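Local coordinates for protein interferon alpha/beta receptor 1 (Mus musculus, PDB 3WCY) that pairs with IFNAR2 to form the heterodimeric receptor that binds type I interferons and activates the JAK-STAT signalling cascade, at residues F97-V107 and V176-S187; L306-V314 and V369-L377. One frame throughout, in Å; residues are numbered along the deposited sequence.

How the contacts relate
The two contacts follow one another along the extracellular chain: the loop of contact 1 is complete well before contact 2 begins, and neither nests in nor crosses the other. Contact 1 closes a loop of 68 residues in the second fibronectin type III domain, tying the linker from the first domain, and the strand it enters, to strand 171-179 and the loop after it. Contact 2 closes a loop of 54 residues in the fourth domain, where the proline-rich entry and strand 311-316 meet strand 369-376. In each domain the entry to the first strand is packed on an inner strand of the opposing four-stranded sheet. The contact centres are 44 Å apart.

Contact 1: F97-V107 and V176-S187; sequences FYTAHMSPPEV and VKAIHPSLKKHS
Phe-97 and Leu-183 begin a contact in which the linker into the second fibronectin type III domain lies along the penultimate strand of that domain and the hairpin loop beyond it. With CG anti to the backbone N (chi1 -177°), Phe-97 extends its ring to meet Leu-183 from the opposite direction, CE2 lying 3.6 Å from CD1. Tyr-70 of the first domain meets the same ring edge-to-face. Next, the carbonyls of Tyr-98 and Ala-100 both accept from Lys-185 NZ, each O 2.8 Å from it, with NZ above each carbonyl plane; the two carbonyl dipoles would be expected to stabilise the ammonium charge. The loop also touches the chain of another protein, where Ser-182 OG is hydrogen-bonded to a basic side chain. Met-102 points toward the hairpin, and its side chain crosses that of His-180 at about a right angle, with SD 4.1 Å from His-180 CB. The bend at chi3 (70°) turns its CE toward Ala-178, 3.7 Å from CB. Ser-187 OG lies 2.7 Å from Met-102 O and 2.8 Å from Ser-103 O, a single proton facing two carbonyl acceptors. Pro-105 packs on the same alanine, CD to Ala-178 CB 3.8 Å. Beside Val-118 in the domain core, Val-107 CG2 touches Val-176 CG2 at 4.1 Å.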
loop_
_atom_site.group_PDB
_atom_site.type_symbol
_atom_site.label_atom_id
_atom_site.label_comp_id
_atom_site.label_asym_id
_atom_site.label_seq_id
_atom_site.Cartn_x
_atom_site.Cartn_y
_atom_site.Cartn_z
ATOM N N PHE A 97 -8.718 6.026 22.241
ATOM C CA PHE A 97 -7.884 5.414 21.200
ATOM C C PHE A 97 -6.650 4.636 21.711
ATOM O O PHE A 97 -6.120 3.799 20.979
ATOM C CB PHE A 97 -7.506 6.471 20.139
ATOM C CG PHE A 97 -6.695 6.005 18.952
ATOM C CD1 PHE A 97 -7.154 4.979 18.131
ATOM C CD2 PHE A 97 -5.493 6.621 18.627
ATOM C CE1 PHE A 97 -6.404 4.552 17.033
ATOM C CE2 PHE A 97 -4.758 6.210 17.512
ATOM C CZ PHE A 97 -5.216 5.175 16.727
ATOM N N TYR A 98 -6.206 4.889 22.955
ATOM C CA TYR A 98 -5.053 4.188 23.529
ATOM C C TYR A 98 -5.456 2.930 24.325
ATOM O O TYR A 98 -4.719 1.942 24.322
ATOM C CB TYR A 98 -4.203 5.129 24.408
ATOM C CG TYR A 98 -3.602 6.323 23.696
ATOM C CD1 TYR A 98 -2.576 6.163 22.766
ATOM C CD2 TYR A 98 -3.983 7.620 24.027
ATOM C CE1 TYR A 98 -1.998 7.262 22.128
ATOM C CE2 TYR A 98 -3.397 8.729 23.411
ATOM C CZ TYR A 98 -2.403 8.544 22.461
ATOM O OH TYR A 98 -1.826 9.631 21.844
ATOM N N THR A 99 -6.611 2.973 25.006
ATOM C CA THR A 99 -7.107 1.862 25.827
ATOM C C THR A 99 -7.981 0.853 25.069
ATOM O O THR A 99 -8.257 -0.229 25.603
ATOM C CB THR A 99 -7.799 2.379 27.104
ATOM O OG1 THR A 99 -8.768 3.373 26.759
ATOM C CG2 THR A 99 -6.812 2.924 28.133
ATOM N N ALA A 100 -8.419 1.200 23.842
ATOM C CA ALA A 100 -9.287 0.345 23.020
ATOM C C ALA A 100 -8.573 -0.862 22.411
ATOM O O ALA A 100 -7.491 -0.724 21.835
ATOM C CB ALA A 100 -9.964 1.161 21.932
ATOM N N HIS A 101 -9.196 -2.042 22.544
ATOM C CA HIS A 101 -8.705 -3.317 22.023
ATOM C C HIS A 101 -9.306 -3.586 20.651
ATOM O O HIS A 101 -10.348 -3.019 20.304
ATOM C CB HIS A 101 -9.089 -4.465 22.972
ATOM C CG HIS A 101 -8.339 -4.470 24.264
ATOM N ND1 HIS A 101 -7.228 -5.274 24.451
ATOM C CD2 HIS A 101 -8.568 -3.769 25.397
ATOM C CE1 HIS A 101 -6.822 -5.042 25.686
ATOM N NE2 HIS A 101 -7.596 -4.143 26.295
ATOM N N MET A 102 -8.669 -4.484 19.889
ATOM C CA MET A 102 -9.114 -4.880 18.556
ATOM C C MET A 102 -9.832 -6.226 18.590
ATOM O O MET A 102 -9.223 -7.239 18.955
ATOM C CB MET A 102 -7.918 -4.972 17.613
ATOM C CG MET A 102 -7.572 -3.682 16.960
ATOM S SD MET A 102 -5.934 -3.782 16.227
ATOM C CE MET A 102 -6.243 -4.889 14.898
ATOM N N SER A 103 -11.119 -6.245 18.183
ATOM C CA SER A 103 -11.915 -7.474 18.111
ATOM C C SER A 103 -11.434 -8.263 16.885
ATOM O O SER A 103 -10.903 -7.637 15.973
ATOM C CB SER A 103 -13.403 -7.152 17.996
ATOM O OG SER A 103 -13.700 -6.545 16.750
ATOM N N PRO A 104 -11.541 -9.613 16.832
ATOM C CA PRO A 104 -11.047 -10.336 15.641
ATOM C C PRO A 104 -11.743 -9.915 14.333
ATOM O O PRO A 104 -12.883 -9.442 14.392
ATOM C CB PRO A 104 -11.291 -11.806 15.990
ATOM C CG PRO A 104 -11.463 -11.834 17.477
ATOM C CD PRO A 104 -12.119 -10.548 17.819
ATOM N N PRO A 105 -11.082 -10.005 13.153
ATOM C CA PRO A 105 -11.756 -9.585 11.913
ATOM C C PRO A 105 -12.818 -10.587 11.448
ATOM O O PRO A 105 -12.643 -11.791 11.645
ATOM C CB PRO A 105 -10.607 -9.468 10.909
ATOM C CG PRO A 105 -9.584 -10.411 11.383
ATOM C CD PRO A 105 -9.729 -10.532 12.879
ATOM N N GLU A 106 -13.922 -10.096 10.856
ATOM C CA GLU A 106 -14.979 -10.971 10.347
ATOM C C GLU A 106 -14.472 -11.678 9.069
ATOM O O GLU A 106 -13.925 -11.024 8.176
ATOM C CB GLU A 106 -16.285 -10.187 10.108
ATOM C CG GLU A 106 -17.514 -11.068 9.921
ATOM C CD GLU A 106 -18.806 -10.334 9.610
ATOM O OE1 GLU A 106 -19.713 -10.346 10.475
ATOM O OE2 GLU A 106 -18.927 -9.772 8.496
ATOM N N VAL A 107 -14.618 -13.015 9.010
ATOM C CA VAL A 107 -14.121 -13.804 7.880
ATOM C C VAL A 107 -15.151 -14.761 7.279
ATOM O O VAL A 107 -15.773 -15.525 8.010
ATOM C CB VAL A 107 -12.727 -14.455 8.167
ATOM C CG1 VAL A 107 -12.597 -14.914 9.615
ATOM C CG2 VAL A 107 -12.406 -15.596 7.204
ATOM N N VAL A 176 -7.720 -16.008 10.832
ATOM C CA VAL A 176 -7.279 -14.675 10.394
ATOM C C VAL A 176 -7.086 -13.745 11.588
ATOM O O VAL A 176 -7.999 -13.566 12.396
ATOM C CB VAL A 176 -8.223 -14.052 9.323
ATOM C CG1 VAL A 176 -7.725 -12.689 8.854
ATOM C CG2 VAL A 176 -8.410 -14.986 8.134
ATOM N N LYS A 177 -5.898 -13.140 11.667
ATOM C CA LYS A 177 -5.486 -12.196 12.700
ATOM C C LYS A 177 -5.416 -10.776 12.102
ATOM O O LYS A 177 -4.841 -10.585 11.018
ATOM C CB LYS A 177 -4.104 -12.620 13.240
ATOM C CG LYS A 177 -3.572 -11.834 14.430
ATOM C CD LYS A 177 -2.176 -12.323 14.811
ATOM C CE LYS A 177 -1.794 -12.045 16.252
ATOM N NZ LYS A 177 -2.446 -12.984 17.208
ATOM N N ALA A 178 -5.997 -9.787 12.805
ATOM C CA ALA A 178 -5.923 -8.388 12.381
ATOM C C ALA A 178 -4.793 -7.737 13.150
ATOM O O ALA A 178 -4.749 -7.814 14.382
ATOM C CB ALA A 178 -7.232 -7.669 12.659
ATOM N N ILE A 179 -3.841 -7.149 12.435
ATOM C CA ILE A 179 -2.712 -6.489 13.093
ATOM C C ILE A 179 -2.588 -5.020 12.724
ATOM O O ILE A 179 -2.867 -4.663 11.582
ATOM C CB ILE A 179 -1.375 -7.278 12.986
ATOM C CG1 ILE A 179 -1.066 -7.720 11.535
ATOM C CG2 ILE A 179 -1.376 -8.470 13.952
ATOM C CD1 ILE A 179 0.428 -7.998 11.241
ATOM N N HIS A 180 -2.225 -4.166 13.709
ATOM C CA HIS A 180 -1.963 -2.729 13.531
ATOM C C HIS A 180 -0.419 -2.603 13.584
ATOM O O HIS A 180 0.140 -2.475 14.680
ATOM C CB HIS A 180 -2.636 -1.887 14.646
ATOM C CG HIS A 180 -2.854 -0.436 14.305
ATOM N ND1 HIS A 180 -2.007 0.255 13.439
ATOM C CD2 HIS A 180 -3.809 0.417 14.746
ATOM C CE1 HIS A 180 -2.483 1.489 13.378
ATOM N NE2 HIS A 180 -3.563 1.638 14.145
ATOM N N PRO A 181 0.295 -2.724 12.433
ATOM C CA PRO A 181 1.770 -2.728 12.477
ATOM C C PRO A 181 2.473 -1.461 12.955
ATOM O O PRO A 181 3.679 -1.514 13.207
ATOM C CB PRO A 181 2.170 -3.108 11.046
ATOM C CG PRO A 181 1.022 -2.698 10.209
ATOM C CD PRO A 181 -0.192 -2.938 11.054
ATOM N N SER A 182 1.743 -0.337 13.086
ATOM C CA SER A 182 2.326 0.933 13.522
ATOM C C SER A 182 1.948 1.339 14.950
ATOM O O SER A 182 2.795 1.873 15.669
ATOM C CB SER A 182 2.001 2.045 12.529
ATOM O OG SER A 182 2.511 1.740 11.239
ATOM N N LEU A 183 0.695 1.084 15.364
ATOM C CA LEU A 183 0.214 1.447 16.698
ATOM C C LEU A 183 0.365 0.326 17.735
ATOM O O LEU A 183 -0.465 0.222 18.644
ATOM C CB LEU A 183 -1.231 1.967 16.635
ATOM C CG LEU A 183 -1.639 2.976 17.703
ATOM C CD1 LEU A 183 -1.632 4.378 17.157
ATOM C CD2 LEU A 183 -3.003 2.648 18.260
ATOM N N LYS A 184 1.437 -0.500 17.617
ATOM C CA LYS A 184 1.777 -1.581 18.561
ATOM C C LYS A 184 0.743 -2.746 18.649
ATOM O O LYS A 184 1.130 -3.912 18.515
ATOM C CB LYS A 184 2.063 -0.980 19.955
ATOM C CG LYS A 184 3.015 -1.768 20.840
ATOM C CD LYS A 184 3.517 -0.915 22.020
ATOM C CE LYS A 184 2.432 -0.513 23.003
ATOM N NZ LYS A 184 2.944 0.398 24.055
ATOM N N LYS A 185 -0.549 -2.418 18.880
ATOM C CA LYS A 185 -1.684 -3.328 19.047
ATOM C C LYS A 185 -1.880 -4.432 17.994
ATOM O O LYS A 185 -1.361 -4.350 16.877
ATOM C CB LYS A 185 -2.981 -2.545 19.297
ATOM C CG LYS A 185 -3.123 -2.077 20.740
ATOM C CD LYS A 185 -2.959 -0.569 20.877
ATOM C CE LYS A 185 -4.276 0.140 21.091
ATOM N NZ LYS A 185 -4.850 -0.139 22.438
ATOM N N HIS A 186 -2.630 -5.481 18.385
ATOM C CA HIS A 186 -2.947 -6.672 17.591
ATOM C C HIS A 186 -4.279 -7.286 18.060
ATOM O O HIS A 186 -4.796 -6.918 19.122
ATOM C CB HIS A 186 -1.797 -7.699 17.671
ATOM C CG HIS A 186 -1.381 -8.024 19.071
ATOM N ND1 HIS A 186 -0.506 -7.209 19.773
ATOM C CD2 HIS A 186 -1.751 -9.054 19.867
ATOM C CE1 HIS A 186 -0.370 -7.769 20.963
ATOM N NE2 HIS A 186 -1.099 -8.882 21.066
ATOM N N SER A 187 -4.835 -8.204 17.259
ATOM C CA SER A 187 -6.113 -8.859 17.553
ATOM C C SER A 187 -5.957 -10.355 17.850
ATOM O O SER A 187 -5.083 -11.010 17.273
ATOM C CB SER A 187 -7.065 -8.680 16.374
ATOM O OG SER A 187 -8.421 -8.676 16.780
#

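Contact 2: L306-V314 and V369-L377; sequences LPPPPVITV and VYCVQARVL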
loop_
_atom_site.group_PDB
_atom_site.type_symbol
_atom_site.label_atom_id
_atom_site.label_comp_id
_atom_site.label_asym_id
_atom_site.label_seq_id
_atom_site.Cartn_x
_atom_site.Cartn_y
_atom_site.Cartn_z
ATOM N N LEU A 306 13.674 7.052 -15.158
ATOM C CA LEU A 306 14.598 7.589 -14.161
ATOM C C LEU A 306 15.041 6.484 -13.173
ATOM O O LEU A 306 14.201 5.678 -12.754
ATOM C CB LEU A 306 13.922 8.732 -13.362
ATOM C CG LEU A 306 13.589 10.047 -14.081
ATOM C CD1 LEU A 306 12.488 10.796 -13.344
ATOM C CD2 LEU A 306 14.821 10.943 -14.212
ATOM N N PRO A 307 16.329 6.432 -12.755
ATOM C CA PRO A 307 17.457 7.310 -13.106
ATOM C C PRO A 307 18.360 6.746 -14.231
ATOM O O PRO A 307 18.151 5.597 -14.639
ATOM C CB PRO A 307 18.188 7.436 -11.758
ATOM C CG PRO A 307 17.869 6.136 -10.999
ATOM C CD PRO A 307 16.756 5.432 -11.757
ATOM N N PRO A 308 19.370 7.497 -14.756
ATOM C CA PRO A 308 20.251 6.916 -15.785
ATOM C C PRO A 308 21.226 5.879 -15.184
ATOM O O PRO A 308 21.358 5.828 -13.954
ATOM C CB PRO A 308 20.999 8.136 -16.355
ATOM C CG PRO A 308 20.389 9.340 -15.712
ATOM C CD PRO A 308 19.795 8.872 -14.431
ATOM N N PRO A 309 21.921 5.042 -16.003
ATOM C CA PRO A 309 22.838 4.041 -15.425
ATOM C C PRO A 309 24.039 4.613 -14.651
ATOM O O PRO A 309 24.544 5.675 -15.030
ATOM C CB PRO A 309 23.293 3.234 -16.648
ATOM C CG PRO A 309 23.127 4.160 -17.795
ATOM C CD PRO A 309 21.883 4.930 -17.478
ATOM N N PRO A 310 24.528 3.921 -13.584
ATOM C CA PRO A 310 25.693 4.434 -12.841
ATOM C C PRO A 310 27.018 4.134 -13.552
ATOM O O PRO A 310 27.028 3.382 -14.532
ATOM C CB PRO A 310 25.598 3.709 -11.484
ATOM C CG PRO A 310 24.387 2.825 -11.555
ATOM C CD PRO A 310 24.060 2.652 -13.000
ATOM N N VAL A 311 28.136 4.719 -13.067
ATOM C CA VAL A 311 29.458 4.484 -13.666
ATOM C C VAL A 311 30.264 3.478 -12.834
ATOM O O VAL A 311 30.760 3.803 -11.751
ATOM C CB VAL A 311 30.263 5.761 -14.030
ATOM C CG1 VAL A 311 31.449 5.412 -14.920
ATOM C CG2 VAL A 311 29.383 6.807 -14.706
ATOM N N ILE A 312 30.371 2.249 -13.362
ATOM C CA ILE A 312 31.070 1.123 -12.751
ATOM C C ILE A 312 32.595 1.186 -12.976
ATOM O O ILE A 312 33.052 1.498 -14.083
ATOM C CB ILE A 312 30.400 -0.233 -13.157
ATOM C CG1 ILE A 312 30.766 -1.371 -12.195
ATOM C CG2 ILE A 312 30.615 -0.611 -14.639
ATOM C CD1 ILE A 312 29.834 -2.595 -12.248
ATOM N N THR A 313 33.367 0.927 -11.905
ATOM C CA THR A 313 34.834 0.918 -11.903
ATOM C C THR A 313 35.317 -0.432 -11.356
ATOM O O THR A 313 34.877 -0.853 -10.283
ATOM C CB THR A 313 35.391 2.098 -11.080
ATOM O OG1 THR A 313 34.571 3.261 -11.235
ATOM C CG2 THR A 313 36.806 2.435 -11.453
ATOM N N VAL A 314 36.189 -1.126 -12.103
ATOM C CA VAL A 314 36.699 -2.432 -11.669
ATOM C C VAL A 314 38.197 -2.439 -11.446
ATOM O O VAL A 314 38.957 -1.991 -12.298
ATOM C CB VAL A 314 36.199 -3.653 -12.486
ATOM C CG1 VAL A 314 34.697 -3.861 -12.309
ATOM C CG2 VAL A 314 36.557 -3.538 -13.962
ATOM N N VAL A 369 38.106 -14.267 -17.203
ATOM C CA VAL A 369 37.395 -13.020 -17.502
ATOM C C VAL A 369 36.006 -12.994 -16.864
ATOM O O VAL A 369 35.190 -13.879 -17.130
ATOM C CB VAL A 369 37.348 -12.717 -19.026
ATOM C CG1 VAL A 369 36.688 -11.366 -19.305
ATOM C CG2 VAL A 369 38.745 -12.766 -19.647
ATOM N N TYR A 370 35.746 -11.961 -16.038
ATOM C CA TYR A 370 34.475 -11.746 -15.349
ATOM C C TYR A 370 33.810 -10.450 -15.810
ATOM O O TYR A 370 34.461 -9.406 -15.855
ATOM C CB TYR A 370 34.664 -11.746 -13.822
ATOM C CG TYR A 370 34.900 -13.119 -13.232
ATOM C CD1 TYR A 370 33.837 -13.970 -12.943
ATOM C CD2 TYR A 370 36.186 -13.557 -12.927
ATOM C CE1 TYR A 370 34.049 -15.236 -12.397
ATOM C CE2 TYR A 370 36.411 -14.817 -12.371
ATOM C CZ TYR A 370 35.337 -15.654 -12.107
ATOM O OH TYR A 370 35.547 -16.894 -11.553
ATOM N N CYS A 371 32.516 -10.525 -16.147
ATOM C CA CYS A 371 31.724 -9.387 -16.600
ATOM C C CYS A 371 30.806 -8.866 -15.506
ATOM O O CYS A 371 29.936 -9.595 -15.036
ATOM C CB CYS A 371 30.951 -9.737 -17.864
ATOM S SG CYS A 371 31.536 -8.876 -19.343
ATOM N N VAL A 372 31.001 -7.597 -15.108
ATOM C CA VAL A 372 30.221 -6.939 -14.049
ATOM C C VAL A 372 29.246 -5.892 -14.618
ATOM O O VAL A 372 29.529 -5.261 -15.640
ATOM C CB VAL A 372 31.111 -6.340 -12.916
ATOM C CG1 VAL A 372 30.369 -6.328 -11.584
ATOM C CG2 VAL A 372 32.438 -7.088 -12.776
ATOM N N GLN A 373 28.098 -5.725 -13.936
ATOM C CA GLN A 373 27.030 -4.776 -14.250
ATOM C C GLN A 373 26.434 -4.258 -12.950
ATOM O O GLN A 373 26.273 -5.033 -12.009
ATOM C CB GLN A 373 25.942 -5.446 -15.088
ATOM C CG GLN A 373 25.825 -4.882 -16.490
ATOM C CD GLN A 373 24.499 -5.215 -17.123
ATOM O OE1 GLN A 373 23.428 -4.996 -16.541
ATOM N NE2 GLN A 373 24.538 -5.710 -18.351
ATOM N N ALA A 374 26.115 -2.956 -12.881
ATOM C CA ALA A 374 25.554 -2.368 -11.659
ATOM C C ALA A 374 24.375 -1.425 -11.873
ATOM O O ALA A 374 24.241 -0.812 -12.932
ATOM C CB ALA A 374 26.641 -1.670 -10.857
ATOM N N ARG A 375 23.529 -1.305 -10.840
ATOM C CA ARG A 375 22.367 -0.426 -10.816
ATOM C C ARG A 375 22.206 0.214 -9.445
ATOM O O ARG A 375 22.676 -0.330 -8.442
ATOM C CB ARG A 375 21.084 -1.147 -11.272
ATOM C CG ARG A 375 20.876 -1.155 -12.798
ATOM C CD ARG A 375 20.525 0.207 -13.406
ATOM N NE ARG A 375 19.214 0.692 -12.966
ATOM C CZ ARG A 375 18.670 1.848 -13.336
ATOM N NH1 ARG A 375 19.316 2.658 -14.166
ATOM N NH2 ARG A 375 17.475 2.201 -12.881
ATOM N N VAL A 376 21.567 1.391 -9.415
ATOM C CA VAL A 376 21.344 2.164 -8.194
ATOM C C VAL A 376 19.866 2.134 -7.743
ATOM O O VAL A 376 18.964 2.060 -8.587
ATOM C CB VAL A 376 21.964 3.585 -8.315
ATOM C CG1 VAL A 376 21.145 4.506 -9.225
ATOM C CG2 VAL A 376 22.205 4.208 -6.947
ATOM N N LEU A 377 19.632 2.139 -6.415
ATOM C CA LEU A 377 18.290 2.074 -5.832
ATOM C C LEU A 377 18.051 3.178 -4.802
ATOM O O LEU A 377 18.770 3.271 -3.808
ATOM C CB LEU A 377 18.024 0.683 -5.213
ATOM C CG LEU A 377 18.130 -0.539 -6.144
ATOM C CD1 LEU A 377 18.326 -1.808 -5.344
ATOM C CD2 LEU A 377 16.919 -0.654 -7.074
#
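The first strand of the fourth fibronectin type III domain and its proline-rich approach pack here on strand 369-376 of the opposing sheet, with Ile-312 and Ala-374 at the centre. At 7.4 Å between the axes of segments 311-314 and 369-376, the strands belong to different sheets and meet through side chains; their directions are 141° apart. Ile-312 carries CG1 anti to its own amide nitrogen (chi1 -160°), which sends CD1 across to lie 3.6 Å from Ala-374 CB and 3.8 Å from Val-372 CG1. Two residues on, on the same face of the strand, Val-314 CG1 lies 4.0 Å from Val-372 CG2, the two side chains running in opposite directions. Toward the domain entrance Pro-310 lays its ring against the backbone of Arg-375 and Val-376, CG being 4.1 Å from Val-376 CB. Arg-375 starts out facing away, but its chain folds back at chi2 and chi3, and NH1 gives a nearly straight hydrogen bond (168°) to Pro-307 O at 3.2 Å. That oxygen lies in the guanidinium plane, while the donor stands above the carbonyl plane. Cys-371 is disulfide-bonded to Cys-393 in the neighbouring strand. The contact is part of the apolar core between the three-stranded and four-stranded sheets, the arrangement of a fibronectin type III beta sandwich.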